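PDB 6R3Z: probable adhesion protein from Pseudomonas aeruginosa PAO1, which probably serves as a periplasmic solute-binding protein that captures ferrous iron and related divalent metal ions for transport into the cell. Local coordinates for residues P45-I53 with R72-P80. Sequence-based numbering, arbitrary orientation.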
ATOM      1  N   PRO A  45       9.998 -17.235   0.326  1.00 37.04           N
ATOM      2  CA  PRO A  45      10.581 -17.549  -1.003  1.00 36.62           C
ATOM      3  C   PRO A  45      10.509 -19.023  -1.429  1.00 38.32           C
ATOM      4  O   PRO A  45      10.859 -19.911  -0.656  1.00 37.59           O
ATOM      5  CB  PRO A  45      12.035 -17.069  -0.888  1.00 38.84           C
ATOM      6  CG  PRO A  45      12.011 -16.007   0.177  1.00 42.98           C
ATOM      7  CD  PRO A  45      10.905 -16.384   1.134  1.00 38.38           C
ATOM      8  N   ARG A  46      10.000 -19.261  -2.648  1.00 34.04           N
ATOM      9  CA  ARG A  46       9.878 -20.570  -3.300  1.00 34.05           C
ATOM     10  C   ARG A  46      10.902 -20.620  -4.433  1.00 34.69           C
ATOM     11  O   ARG A  46      11.100 -19.600  -5.113  1.00 32.63           O
ATOM     12  CB  ARG A  46       8.473 -20.771  -3.917  1.00 35.58           C
ATOM     13  CG  ARG A  46       7.271 -20.526  -2.990  1.00 44.95           C
ATOM     14  CD  ARG A  46       5.938 -20.877  -3.650  1.00 46.97           C
ATOM     15  NE  ARG A  46       5.775 -20.258  -4.976  1.00 42.62           N
ATOM     16  CZ  ARG A  46       5.025 -20.755  -5.956  1.00 55.51           C
ATOM     17  NH1 ARG A  46       4.329 -21.874  -5.770  1.00 41.44           N
ATOM     18  NH2 ARG A  46       4.975 -20.146  -7.135  1.00 35.57           N
ATOM     19  N   ALA A  47      11.503 -21.810  -4.682  1.00 29.84           N
ATOM     20  CA  ALA A  47      12.490 -22.014  -5.751  1.00 29.34           C
ATOM     21  C   ALA A  47      11.927 -21.561  -7.110  1.00 32.28           C
ATOM     22  O   ALA A  47      12.622 -20.878  -7.855  1.00 30.13           O
ATOM     23  CB  ALA A  47      12.922 -23.480  -5.813  1.00 30.61           C
ATOM     24  N   GLU A  48      10.629 -21.859  -7.373  1.00 29.86           N
ATOM     25  CA  GLU A  48       9.910 -21.534  -8.607  1.00 30.27           C
ATOM     26  C   GLU A  48       9.935 -20.015  -8.876  1.00 33.01           C
ATOM     27  O   GLU A  48      10.122 -19.573 -10.023  1.00 34.52           O
ATOM     28  CB  GLU A  48       8.457 -22.042  -8.484  1.00 31.58           C
ATOM     29  CG  GLU A  48       7.632 -21.912  -9.754  1.00 37.18           C
ATOM     30  CD  GLU A  48       7.772 -23.021 -10.785  1.00 49.62           C
ATOM     31  OE1 GLU A  48       8.673 -23.885 -10.663  1.00 38.93           O
ATOM     32  OE2 GLU A  48       6.960 -23.015 -11.736  1.00 41.17           O
ATOM     33  N   ASP A  49       9.782 -19.226  -7.811  1.00 28.32           N
ATOM     34  CA  ASP A  49       9.750 -17.762  -7.905  1.00 26.93           C
ATOM     35  C   ASP A  49      11.135 -17.149  -8.017  1.00 30.55           C
ATOM     36  O   ASP A  49      11.320 -16.202  -8.781  1.00 29.24           O
ATOM     37  CB  ASP A  49       8.940 -17.160  -6.753  1.00 28.31           C
ATOM     38  CG  ASP A  49       7.521 -17.707  -6.633  1.00 34.51           C
ATOM     39  OD1 ASP A  49       6.934 -18.074  -7.675  1.00 34.14           O
ATOM     40  OD2 ASP A  49       7.021 -17.809  -5.499  1.00 36.11           O
ATOM     41  N   ILE A  50      12.121 -17.720  -7.303  1.00 28.63           N
ATOM     42  CA  ILE A  50      13.518 -17.282  -7.380  1.00 28.34           C
ATOM     43  C   ILE A  50      14.046 -17.502  -8.807  1.00 32.30           C
ATOM     44  O   ILE A  50      14.740 -16.628  -9.341  1.00 31.01           O
ATOM     45  CB  ILE A  50      14.377 -17.986  -6.294  1.00 30.98           C
ATOM     46  CG1 ILE A  50      13.948 -17.517  -4.885  1.00 30.07           C
ATOM     47  CG2 ILE A  50      15.885 -17.762  -6.525  1.00 32.24           C
ATOM     48  CD1 ILE A  50      14.417 -18.425  -3.722  1.00 32.30           C
ATOM     49  N   LYS A  51      13.663 -18.642  -9.439  1.00 30.71           N
ATOM     50  CA  LYS A  51      14.070 -18.989 -10.811  1.00 31.34           C
ATOM     51  C   LYS A  51      13.682 -17.880 -11.795  1.00 33.75           C
ATOM     52  O   LYS A  51      14.481 -17.548 -12.667  1.00 33.65           O
ATOM     53  CB  LYS A  51      13.457 -20.341 -11.245  1.00 34.90           C
ATOM     54  CG  LYS A  51      13.928 -20.850 -12.610  1.00 47.59           C
ATOM     55  CD  LYS A  51      15.413 -21.237 -12.649  1.00 58.03           C
ATOM     56  CE  LYS A  51      15.866 -21.660 -14.027  1.00 68.09           C
ATOM     57  NZ  LYS A  51      15.227 -22.933 -14.464  1.00 78.82           N
ATOM     58  N   ARG A  52      12.476 -17.301 -11.623  1.00 30.80           N
ATOM     59  CA  ARG A  52      11.903 -16.248 -12.485  1.00 30.78           C
ATOM     60  C   ARG A  52      12.749 -14.983 -12.594  1.00 33.14           C
ATOM     61  O   ARG A  52      12.754 -14.335 -13.648  1.00 33.02           O
ATOM     62  CB  ARG A  52      10.497 -15.886 -12.010  1.00 34.26           C
ATOM     63  CG  ARG A  52       9.432 -16.758 -12.636  1.00 50.37           C
ATOM     64  CD  ARG A  52       8.117 -16.013 -12.776  1.00 61.28           C
ATOM     65  NE  ARG A  52       7.416 -15.889 -11.496  1.00 68.67           N
ATOM     66  CZ  ARG A  52       6.609 -16.817 -10.987  1.00 74.73           C
ATOM     67  NH1 ARG A  52       6.397 -17.956 -11.638  1.00 58.17           N
ATOM     68  NH2 ARG A  52       6.005 -16.611  -9.827  1.00 58.45           N
ATOM     69  N   ILE A  53      13.466 -14.636 -11.513  1.00 29.37           N
ATOM     70  CA  ILE A  53      14.328 -13.446 -11.451  1.00 28.33           C
ATOM     71  C   ILE A  53      15.420 -13.492 -12.543  1.00 32.99           C
ATOM     72  O   ILE A  53      15.724 -12.459 -13.138  1.00 33.20           O
ATOM     73  CB  ILE A  53      14.865 -13.214 -10.010  1.00 30.30           C
ATOM     74  CG1 ILE A  53      13.689 -12.839  -9.078  1.00 30.72           C
ATOM     75  CG2 ILE A  53      15.966 -12.132  -9.966  1.00 29.11           C
ATOM     76  CD1 ILE A  53      13.957 -12.902  -7.599  1.00 33.93           C
ATOM     77  N   ARG A  72      15.913 -11.011  -0.534  1.00 29.47           N
ATOM     78  CA  ARG A  72      16.407 -12.360  -0.242  1.00 28.80           C
ATOM     79  C   ARG A  72      16.304 -13.231  -1.506  1.00 30.31           C
ATOM     80  O   ARG A  72      17.251 -13.954  -1.839  1.00 29.18           O
ATOM     81  CB  ARG A  72      15.642 -12.989   0.939  1.00 31.03           C
ATOM     82  CG  ARG A  72      15.927 -12.318   2.284  1.00 39.44           C
ATOM     83  CD  ARG A  72      15.294 -13.075   3.451  1.00 43.91           C
ATOM     84  NE  ARG A  72      13.884 -12.718   3.657  1.00 48.21           N
ATOM     85  CZ  ARG A  72      13.455 -11.721   4.429  1.00 68.14           C
ATOM     86  NH1 ARG A  72      12.157 -11.480   4.552  1.00 58.67           N
ATOM     87  NH2 ARG A  72      14.324 -10.949   5.077  1.00 58.41           N
ATOM     88  N   MET A  73      15.179 -13.109  -2.242  1.00 25.81           N
ATOM     89  CA  MET A  73      14.964 -13.842  -3.493  1.00 25.61           C
ATOM     90  C   MET A  73      16.038 -13.472  -4.518  1.00 27.99           C
ATOM     91  O   MET A  73      16.580 -14.369  -5.166  1.00 28.57           O
ATOM     92  CB  MET A  73      13.567 -13.556  -4.073  1.00 27.41           C
ATOM     93  CG  MET A  73      12.421 -14.150  -3.281  1.00 30.80           C
ATOM     94  SD  MET A  73      10.838 -13.493  -3.888  1.00 34.17           S
ATOM     95  CE  MET A  73      10.722 -14.292  -5.510  1.00 31.44           C
ATOM     96  N   ILE A  74      16.346 -12.148  -4.666  1.00 24.16           N
ATOM     97  CA  ILE A  74      17.373 -11.659  -5.606  1.00 24.57           C
ATOM     98  C   ILE A  74      18.760 -12.234  -5.234  1.00 29.97           C
ATOM     99  O   ILE A  74      19.501 -12.689  -6.117  1.00 29.36           O
ATOM    100  CB  ILE A  74      17.366 -10.104  -5.666  1.00 26.52           C
ATOM    101  CG1 ILE A  74      16.071  -9.616  -6.374  1.00 26.24           C
ATOM    102  CG2 ILE A  74      18.637  -9.547  -6.364  1.00 28.02           C
ATOM    103  CD1 ILE A  74      15.723  -8.127  -6.165  1.00 27.35           C
ATOM    104  N   ALA A  75      19.086 -12.227  -3.925  1.00 27.19           N
ATOM    105  CA  ALA A  75      20.365 -12.732  -3.406  1.00 28.54           C
ATOM    106  C   ALA A  75      20.570 -14.227  -3.712  1.00 32.62           C
ATOM    107  O   ALA A  75      21.708 -14.656  -3.946  1.00 33.18           O
ATOM    108  CB  ALA A  75      20.441 -12.482  -1.900  1.00 29.40           C
ATOM    109  N   SER A  76      19.461 -14.997  -3.739  1.00 29.18           N
ATOM    110  CA  SER A  76      19.410 -16.450  -3.989  1.00 30.28           C
ATOM    111  C   SER A  76      19.276 -16.821  -5.476  1.00 34.07           C
ATOM    112  O   SER A  76      19.354 -18.003  -5.821  1.00 33.49           O
ATOM    113  CB  SER A  76      18.259 -17.075  -3.199  1.00 33.90           C
ATOM    114  OG  SER A  76      18.398 -16.874  -1.801  1.00 39.45           O
ATOM    115  N   SER A  77      19.061 -15.819  -6.349  1.00 30.54           N
ATOM    116  CA  SER A  77      18.840 -16.033  -7.779  1.00 30.06           C
ATOM    117  C   SER A  77      20.120 -16.129  -8.602  1.00 34.38           C
ATOM    118  O   SER A  77      21.215 -15.954  -8.082  1.00 33.77           O
ATOM    119  CB  SER A  77      17.958 -14.914  -8.333  1.00 29.10           C
ATOM    120  OG  SER A  77      18.747 -13.744  -8.474  1.00 28.16           O
ATOM    121  N   GLU A  78      19.941 -16.300  -9.924  1.00 33.09           N
ATOM    122  CA  GLU A  78      20.992 -16.367 -10.934  1.00 33.59           C
ATOM    123  C   GLU A  78      21.521 -14.959 -11.242  1.00 36.51           C
ATOM    124  O   GLU A  78      22.608 -14.833 -11.818  1.00 36.49           O
ATOM    125  CB  GLU A  78      20.451 -17.034 -12.220  1.00 35.16           C
ATOM    126  CG  GLU A  78      20.178 -18.524 -12.061  1.00 45.40           C
ATOM    127  CD  GLU A  78      19.349 -19.170 -13.159  1.00 70.50           C
ATOM    128  OE1 GLU A  78      19.840 -20.145 -13.773  1.00 57.46           O
ATOM    129  OE2 GLU A  78      18.206 -18.713 -13.397  1.00 66.24           O
ATOM    130  N   LYS A  79      20.761 -13.902 -10.835  1.00 30.97           N
ATOM    131  CA  LYS A  79      21.130 -12.500 -11.062  1.00 29.64           C
ATOM    132  C   LYS A  79      21.164 -11.709  -9.746  1.00 32.09           C
ATOM    133  O   LYS A  79      20.361 -10.786  -9.589  1.00 30.94           O
ATOM    134  CB  LYS A  79      20.179 -11.833 -12.085  1.00 29.88           C
ATOM    135  CG  LYS A  79      20.476 -12.192 -13.531  1.00 38.83           C
ATOM    136  CD  LYS A  79      19.521 -11.466 -14.478  1.00 42.98           C
ATOM    137  CE  LYS A  79      19.714 -11.904 -15.905  1.00 49.91           C
ATOM    138  NZ  LYS A  79      18.741 -11.250 -16.818  1.00 46.89           N
ATOM    139  N   PRO A  80      22.094 -12.002  -8.799  1.00 29.62           N
ATOM    140  CA  PRO A  80      22.114 -11.228  -7.547  1.00 28.72           C
ATOM    141  C   PRO A  80      22.460  -9.759  -7.744  1.00 31.75           C
ATOM    142  O   PRO A  80      22.148  -8.959  -6.874  1.00 30.74           O
ATOM    143  CB  PRO A  80      23.174 -11.947  -6.696  1.00 31.11           C
ATOM    144  CG  PRO A  80      24.057 -12.610  -7.682  1.00 36.36           C
ATOM    145  CD  PRO A  80      23.163 -13.029  -8.805  1.00 31.84           C
TER
HETATM  146  O   HOH W   1      17.318 -17.020 -10.910  1.00 32.67           O
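Ile50 and Ile53 of helix 47-53 pack against Met73 of helix 68-76. The axes of segments 47-53 and 72-76 come within 8.7 Å and cross at -71°. They belong to the lobe built on the parallel sheet that includes strand 58-61, which links them in a helix-strand-helix order. The lobe is one of two in this solute-binding protein, and the side chains of Pro45 and the metal ligand His41 are about 12 Å apart.

The apolar packing centres on Met73. Met73 CB meets Ile53 CD1 at 3.6 Å. Met73 CG lies 3.8 Å from Pro45 CB. The chain turns at chi3 (70°), which brings Met73 CE to 3.6 Å from Asp49 CB. Ile50 CG2 rests on the backbone of Ser76, 3.5 Å from Ser76 O.

A water bridges the segments. It accepts from Glu78 N and lies within hydrogen-bonding distance of Ile50 O and Glu78 OE2.

Within 45-53, Arg46 grips the Asp49 carboxylate side-on, through NE and NH2. Arg52 NH2 adds a salt bridge to Asp49 OD1, and Tyr43 OH a hydrogen bond to Asp49 OD2, so the carboxylate has several partners to fix its rotation.

Ser77 forms an ST turn, its OG accepting from Lys79 N. Ser77 OG donates to Ile74 O at 2.7 Å, while Ile53 CG2 touches Ser77 OG at 3.5 Å.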